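Dachshund homolog 1 (Homo sapiens, PDB 1L8R) acts as a DNA-binding transcription factor in organogenesis, working with SIX1, whose corepression switches to coactivation when EYA3 is recruited. Local coordinates at residues 48-62 / 83-97. Sequence-based numbering, arbitrary orientation.
Sequences VYTKLKRLEITPVVC and CKLISRKDFETLYND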
loop_
_atom_site.group_PDB
_atom_site.type_symbol
_atom_site.label_atom_id
_atom_site.label_comp_id
_atom_site.label_asym_id
_atom_site.label_seq_id
_atom_site.Cartn_x
_atom_site.Cartn_y
_atom_site.Cartn_z
ATOM N N VAL A 48 6.259 -10.047 0.605
ATOM C CA VAL A 48 4.903 -9.532 0.773
ATOM C C VAL A 48 4.048 -10.012 -0.395
ATOM O O VAL A 48 2.966 -10.560 -0.195
ATOM C CB VAL A 48 4.873 -7.982 0.807
ATOM C CG1 VAL A 48 3.437 -7.485 0.713
ATOM C CG2 VAL A 48 5.513 -7.473 2.091
ATOM N N TYR A 49 4.539 -9.809 -1.615
ATOM C CA TYR A 49 3.803 -10.236 -2.801
ATOM C C TYR A 49 3.533 -11.740 -2.758
ATOM O O TYR A 49 2.457 -12.198 -3.143
ATOM C CB TYR A 49 4.584 -9.881 -4.072
ATOM C CG TYR A 49 4.644 -8.396 -4.388
ATOM C CD1 TYR A 49 5.475 -7.918 -5.401
ATOM C CD2 TYR A 49 3.856 -7.473 -3.694
ATOM C CE1 TYR A 49 5.522 -6.559 -5.721
ATOM C CE2 TYR A 49 3.896 -6.112 -4.005
ATOM C CZ TYR A 49 4.731 -5.664 -5.020
ATOM O OH TYR A 49 4.770 -4.326 -5.346
ATOM N N THR A 50 4.510 -12.510 -2.288
ATOM C CA THR A 50 4.346 -13.956 -2.188
ATOM C C THR A 50 3.214 -14.291 -1.212
ATOM O O THR A 50 2.336 -15.104 -1.510
ATOM C CB THR A 50 5.638 -14.634 -1.689
ATOM O OG1 THR A 50 6.720 -14.311 -2.575
ATOM C CG2 THR A 50 5.460 -16.144 -1.639
ATOM N N LYS A 51 3.236 -13.657 -0.046
ATOM C CA LYS A 51 2.207 -13.902 0.956
ATOM C C LYS A 51 0.838 -13.434 0.471
ATOM O O LYS A 51 -0.166 -14.122 0.656
ATOM C CB LYS A 51 2.565 -13.191 2.262
ATOM C CG LYS A 51 3.825 -13.722 2.921
ATOM C CD LYS A 51 4.094 -13.005 4.233
ATOM C CE LYS A 51 5.314 -13.578 4.931
ATOM N NZ LYS A 51 5.143 -15.026 5.230
ATOM N N LEU A 52 0.803 -12.259 -0.151
ATOM C CA LEU A 52 -0.444 -11.707 -0.669
ATOM C C LEU A 52 -1.089 -12.692 -1.649
ATOM O O LEU A 52 -2.301 -12.890 -1.632
ATOM C CB LEU A 52 -0.159 -10.370 -1.357
ATOM C CG LEU A 52 -0.863 -9.090 -0.889
ATOM C CD1 LEU A 52 -1.117 -9.093 0.619
ATOM C CD2 LEU A 52 -0.005 -7.905 -1.281
ATOM N N LYS A 53 -0.279 -13.314 -2.500
ATOM C CA LYS A 53 -0.812 -14.282 -3.451
ATOM C C LYS A 53 -1.506 -15.410 -2.695
ATOM O O LYS A 53 -2.673 -15.715 -2.943
ATOM C CB LYS A 53 0.306 -14.862 -4.321
ATOM C CG LYS A 53 0.964 -13.854 -5.251
ATOM C CD LYS A 53 1.851 -14.546 -6.276
ATOM C CE LYS A 53 1.035 -15.461 -7.177
ATOM N NZ LYS A 53 1.873 -16.142 -8.201
ATOM N N ARG A 54 -0.783 -16.015 -1.758
ATOM C CA ARG A 54 -1.314 -17.111 -0.959
ATOM C C ARG A 54 -2.598 -16.728 -0.218
ATOM O O ARG A 54 -3.516 -17.544 -0.091
ATOM C CB ARG A 54 -0.260 -17.573 0.046
ATOM C CG ARG A 54 -0.562 -18.906 0.700
ATOM C CD ARG A 54 0.410 -19.164 1.832
ATOM N NE ARG A 54 0.117 -18.324 2.988
ATOM C CZ ARG A 54 1.031 -17.900 3.855
ATOM N NH1 ARG A 54 2.306 -18.232 3.701
ATOM N NH2 ARG A 54 0.666 -17.151 4.884
ATOM N N LEU A 55 -2.660 -15.492 0.272
ATOM C CA LEU A 55 -3.835 -15.008 0.998
ATOM C C LEU A 55 -4.981 -14.647 0.058
ATOM O O LEU A 55 -6.036 -14.186 0.500
ATOM C CB LEU A 55 -3.473 -13.782 1.842
ATOM C CG LEU A 55 -2.543 -13.997 3.035
ATOM C CD1 LEU A 55 -2.009 -12.657 3.527
ATOM C CD2 LEU A 55 -3.296 -14.722 4.142
ATOM N N GLU A 56 -4.769 -14.852 -1.237
ATOM C CA GLU A 56 -5.780 -14.547 -2.247
ATOM C C GLU A 56 -6.118 -13.060 -2.306
ATOM O O GLU A 56 -7.270 -12.681 -2.521
ATOM C CB GLU A 56 -7.056 -15.358 -1.991
ATOM C CG GLU A 56 -6.858 -16.867 -2.074
ATOM C CD GLU A 56 -6.318 -17.322 -3.423
ATOM O OE1 GLU A 56 -6.063 -18.535 -3.581
ATOM O OE2 GLU A 56 -6.149 -16.477 -4.329
ATOM N N ILE A 57 -5.107 -12.223 -2.104
ATOM C CA ILE A 57 -5.277 -10.778 -2.159
ATOM C C ILE A 57 -4.520 -10.248 -3.379
ATOM O O ILE A 57 -3.298 -10.408 -3.481
ATOM C CB ILE A 57 -4.714 -10.095 -0.893
ATOM C CG1 ILE A 57 -5.485 -10.567 0.344
ATOM C CG2 ILE A 57 -4.806 -8.583 -1.034
ATOM C CD1 ILE A 57 -4.874 -10.115 1.666
ATOM N N THR A 58 -5.246 -9.633 -4.309
ATOM C CA THR A 58 -4.641 -9.075 -5.514
ATOM C C THR A 58 -4.640 -7.555 -5.399
ATOM O O THR A 58 -5.691 -6.918 -5.480
ATOM C CB THR A 58 -5.421 -9.478 -6.780
ATOM O OG1 THR A 58 -5.459 -10.907 -6.888
ATOM C CG2 THR A 58 -4.760 -8.902 -8.021
ATOM N N PRO A 59 -3.460 -6.956 -5.190
ATOM C CA PRO A 59 -3.300 -5.506 -5.054
ATOM C C PRO A 59 -3.693 -4.729 -6.297
ATOM O O PRO A 59 -3.518 -5.210 -7.419
ATOM C CB PRO A 59 -1.809 -5.348 -4.757
ATOM C CG PRO A 59 -1.466 -6.618 -4.069
ATOM C CD PRO A 59 -2.189 -7.641 -4.901
ATOM N N VAL A 60 -4.226 -3.530 -6.086
ATOM C CA VAL A 60 -4.604 -2.653 -7.185
ATOM C C VAL A 60 -3.335 -2.006 -7.731
ATOM O O VAL A 60 -2.443 -1.618 -6.977
ATOM C CB VAL A 60 -5.577 -1.547 -6.709
ATOM C CG1 VAL A 60 -5.585 -0.383 -7.697
ATOM C CG2 VAL A 60 -6.978 -2.130 -6.548
ATOM N N VAL A 61 -3.243 -1.900 -9.052
ATOM C CA VAL A 61 -2.070 -1.287 -9.657
ATOM C C VAL A 61 -2.257 0.216 -9.840
ATOM O O VAL A 61 -3.240 0.663 -10.440
ATOM C CB VAL A 61 -1.744 -1.924 -11.028
ATOM C CG1 VAL A 61 -0.552 -1.192 -11.682
ATOM C CG2 VAL A 61 -1.402 -3.394 -10.840
ATOM N N CYS A 62 -1.320 0.991 -9.305
ATOM C CA CYS A 62 -1.359 2.446 -9.412
ATOM C C CYS A 62 -1.171 2.899 -10.844
ATOM O O CYS A 62 -0.331 2.360 -11.567
ATOM C CB CYS A 62 -0.243 3.088 -8.597
ATOM S SG CYS A 62 -0.552 3.146 -6.842
ATOM N N CYS A 83 3.734 1.110 -8.333
ATOM C CA CYS A 83 3.245 1.037 -6.961
ATOM C C CYS A 83 1.910 0.326 -6.883
ATOM O O CYS A 83 1.093 0.424 -7.793
ATOM C CB CYS A 83 3.090 2.435 -6.363
ATOM S SG CYS A 83 2.843 2.404 -4.571
ATOM N N LYS A 84 1.694 -0.392 -5.786
ATOM C CA LYS A 84 0.446 -1.108 -5.577
ATOM C C LYS A 84 -0.287 -0.607 -4.346
ATOM O O LYS A 84 0.322 -0.055 -3.424
ATOM C CB LYS A 84 0.710 -2.609 -5.484
ATOM C CG LYS A 84 1.049 -3.208 -6.845
ATOM C CD LYS A 84 1.497 -4.645 -6.749
ATOM C CE LYS A 84 1.775 -5.209 -8.133
ATOM N NZ LYS A 84 2.407 -6.563 -8.061
ATOM N N LEU A 85 -1.604 -0.796 -4.355
ATOM C CA LEU A 85 -2.476 -0.349 -3.280
ATOM C C LEU A 85 -3.341 -1.497 -2.765
ATOM O O LEU A 85 -3.785 -2.340 -3.538
ATOM C CB LEU A 85 -3.421 0.738 -3.807
ATOM C CG LEU A 85 -2.873 1.966 -4.541
ATOM C CD1 LEU A 85 -4.043 2.803 -5.058
ATOM C CD2 LEU A 85 -1.990 2.794 -3.608
ATOM N N ILE A 86 -3.580 -1.540 -1.458
ATOM C CA ILE A 86 -4.476 -2.559 -0.913
ATOM C C ILE A 86 -5.293 -1.938 0.213
ATOM O O ILE A 86 -4.897 -0.927 0.780
ATOM C CB ILE A 86 -3.741 -3.834 -0.395
ATOM C CG1 ILE A 86 -2.753 -3.489 0.715
ATOM C CG2 ILE A 86 -3.078 -4.561 -1.568
ATOM C CD1 ILE A 86 -2.238 -4.737 1.444
ATOM N N SER A 87 -6.450 -2.522 0.512
ATOM C CA SER A 87 -7.308 -1.984 1.565
ATOM C C SER A 87 -6.666 -2.119 2.941
ATOM O O SER A 87 -5.789 -2.957 3.152
ATOM C CB SER A 87 -8.669 -2.692 1.549
ATOM O OG SER A 87 -8.547 -4.066 1.884
ATOM N N ARG A 88 -7.093 -1.290 3.889
ATOM C CA ARG A 88 -6.523 -1.374 5.224
ATOM C C ARG A 88 -6.821 -2.730 5.850
ATOM O O ARG A 88 -5.993 -3.273 6.578
ATOM C CB ARG A 88 -7.035 -0.232 6.108
ATOM C CG ARG A 88 -6.297 1.080 5.851
ATOM C CD ARG A 88 -6.672 2.178 6.832
ATOM N NE ARG A 88 -8.086 2.531 6.742
ATOM C CZ ARG A 88 -8.620 3.614 7.294
ATOM N NH1 ARG A 88 -7.860 4.459 7.979
ATOM N NH2 ARG A 88 -9.916 3.854 7.158
ATOM N N LYS A 89 -7.991 -3.288 5.546
ATOM C CA LYS A 89 -8.366 -4.596 6.080
ATOM C C LYS A 89 -7.429 -5.662 5.514
ATOM O O LYS A 89 -7.001 -6.569 6.229
ATOM C CB LYS A 89 -9.809 -4.947 5.713
ATOM C CG LYS A 89 -10.348 -6.150 6.478
ATOM C CD LYS A 89 -11.748 -6.549 6.019
ATOM C CE LYS A 89 -11.699 -7.451 4.796
ATOM N NZ LYS A 89 -11.092 -8.773 5.130
ATOM N N ASP A 90 -7.124 -5.556 4.224
ATOM C CA ASP A 90 -6.228 -6.512 3.588
ATOM C C ASP A 90 -4.806 -6.335 4.101
ATOM O O ASP A 90 -4.042 -7.305 4.200
ATOM C CB ASP A 90 -6.271 -6.368 2.061
ATOM C CG ASP A 90 -7.487 -7.050 1.443
ATOM O OD1 ASP A 90 -8.137 -7.862 2.136
ATOM O OD2 ASP A 90 -7.789 -6.790 0.260
ATOM N N PHE A 91 -4.432 -5.106 4.437
ATOM C CA PHE A 91 -3.092 -4.907 4.948
ATOM C C PHE A 91 -3.001 -5.582 6.313
ATOM O O PHE A 91 -2.002 -6.215 6.628
ATOM C CB PHE A 91 -2.749 -3.432 5.115
ATOM C CG PHE A 91 -1.358 -3.210 5.624
ATOM C CD1 PHE A 91 -0.263 -3.398 4.788
ATOM C CD2 PHE A 91 -1.132 -2.891 6.957
ATOM C CE1 PHE A 91 1.039 -3.281 5.268
ATOM C CE2 PHE A 91 0.162 -2.772 7.449
ATOM C CZ PHE A 91 1.251 -2.966 6.604
ATOM N N GLU A 92 -4.049 -5.444 7.121
ATOM C CA GLU A 92 -4.032 -6.056 8.446
ATOM C C GLU A 92 -3.953 -7.574 8.317
ATOM O O GLU A 92 -3.258 -8.230 9.088
ATOM C CB GLU A 92 -5.267 -5.647 9.259
ATOM C CG GLU A 92 -5.384 -4.143 9.533
ATOM C CD GLU A 92 -4.136 -3.524 10.169
ATOM O OE1 GLU A 92 -3.234 -4.266 10.611
ATOM O OE2 GLU A 92 -4.062 -2.277 10.235
ATOM N N THR A 93 -4.661 -8.130 7.339
ATOM C CA THR A 93 -4.625 -9.568 7.104
ATOM C C THR A 93 -3.181 -9.932 6.762
ATOM O O THR A 93 -2.644 -10.925 7.251
ATOM C CB THR A 93 -5.542 -9.974 5.930
ATOM O OG1 THR A 93 -6.906 -9.681 6.264
ATOM C CG2 THR A 93 -5.413 -11.462 5.634
ATOM N N LEU A 94 -2.559 -9.121 5.911
ATOM C CA LEU A 94 -1.170 -9.346 5.531
ATOM C C LEU A 94 -0.281 -9.210 6.764
ATOM O O LEU A 94 0.582 -10.047 7.020
ATOM C CB LEU A 94 -0.735 -8.326 4.477
ATOM C CG LEU A 94 0.773 -8.248 4.239
ATOM C CD1 LEU A 94 1.249 -9.546 3.585
ATOM C CD2 LEU A 94 1.096 -7.049 3.367
ATOM N N TYR A 95 -0.505 -8.151 7.532
ATOM C CA TYR A 95 0.283 -7.908 8.727
ATOM C C TYR A 95 0.169 -9.073 9.707
ATOM O O TYR A 95 1.173 -9.537 10.245
ATOM C CB TYR A 95 -0.154 -6.596 9.389
ATOM C CG TYR A 95 0.666 -6.242 10.609
ATOM C CD1 TYR A 95 0.346 -6.766 11.860
ATOM C CD2 TYR A 95 1.789 -5.421 10.505
ATOM C CE1 TYR A 95 1.126 -6.482 12.975
ATOM C CE2 TYR A 95 2.575 -5.129 11.614
ATOM C CZ TYR A 95 2.236 -5.667 12.848
ATOM O OH TYR A 95 3.011 -5.393 13.950
ATOM N N ASN A 96 -1.049 -9.553 9.930
ATOM C CA ASN A 96 -1.250 -10.667 10.848
ATOM C C ASN A 96 -0.511 -11.907 10.355
ATOM O O ASN A 96 0.090 -12.636 11.141
ATOM C CB ASN A 96 -2.745 -10.967 11.001
ATOM C CG ASN A 96 -3.516 -9.790 11.574
ATOM O OD1 ASN A 96 -2.944 -8.925 12.244
ATOM N ND2 ASN A 96 -4.823 -9.762 11.329
ATOM N N ASP A 97 -0.539 -12.128 9.045
ATOM C CA ASP A 97 0.119 -13.286 8.451
ATOM C C ASP A 97 1.644 -13.229 8.546
ATOM O O ASP A 97 2.310 -14.262 8.558
ATOM C CB ASP A 97 -0.308 -13.423 6.988
ATOM C CG ASP A 97 0.215 -14.691 6.348
ATOM O OD1 ASP A 97 -0.012 -15.782 6.912
ATOM O OD2 ASP A 97 0.849 -14.597 5.276
HETATM O O HOH W 1 4.257 -1.757 -4.800
HETATM O O HOH W 2 2.087 1.062 -10.929
#
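Val60 and Leu85 form an antiparallel hydrogen-bonded pair in the DACHbox-N domain, whose DNA-binding motif resembles that of forkhead/winged-helix proteins, and the contact illustrates how one chain segment can join both a sheet and a helix. Strand 60-61 thereby borders strand 84-87, which in turn bonds to strand 25-29. Val60 N donates to Leu85 O at 2.8 Å and Leu85 N to Val60 O at 2.9 Å, and Cys62 N reaches Cys83 O nearly in line with the carbonyl. Side chains along the strand and the loop before its partner pack mostly through carbon. Pro59 CB lies 3.5 Å from Ile86 CG2, while the aliphatic chain of Ile57 slides past Asp90, laying CG2 and CD1 against its carboxylate. Helix 48-54 meets helix 88-97 at 108°, where Leu94, with CG anti to the backbone N (chi1 166°), sends CD2 to Val48 CG1 at 3.6 Å and CD1 to Leu52 CD1. Charged groups flank this core: Arg54 and Asp97 form a salt bridge, its exact geometry doubtful, and Lys51 runs across Asp97, its CB, CG and CD each meeting OD2. Lys84, extended beyond CG, places its ammonium over the Tyr49 ring in a cation-pi contact; a serine here would remove the cation and the CD methylene beside Tyr49 OH, and would probably leave that ring face less covered. Lys84 NZ sits 4.1 Å from the Tyr49 centroid, while water 1, in the ring plane, lies 2.7 Å from Tyr49 OH.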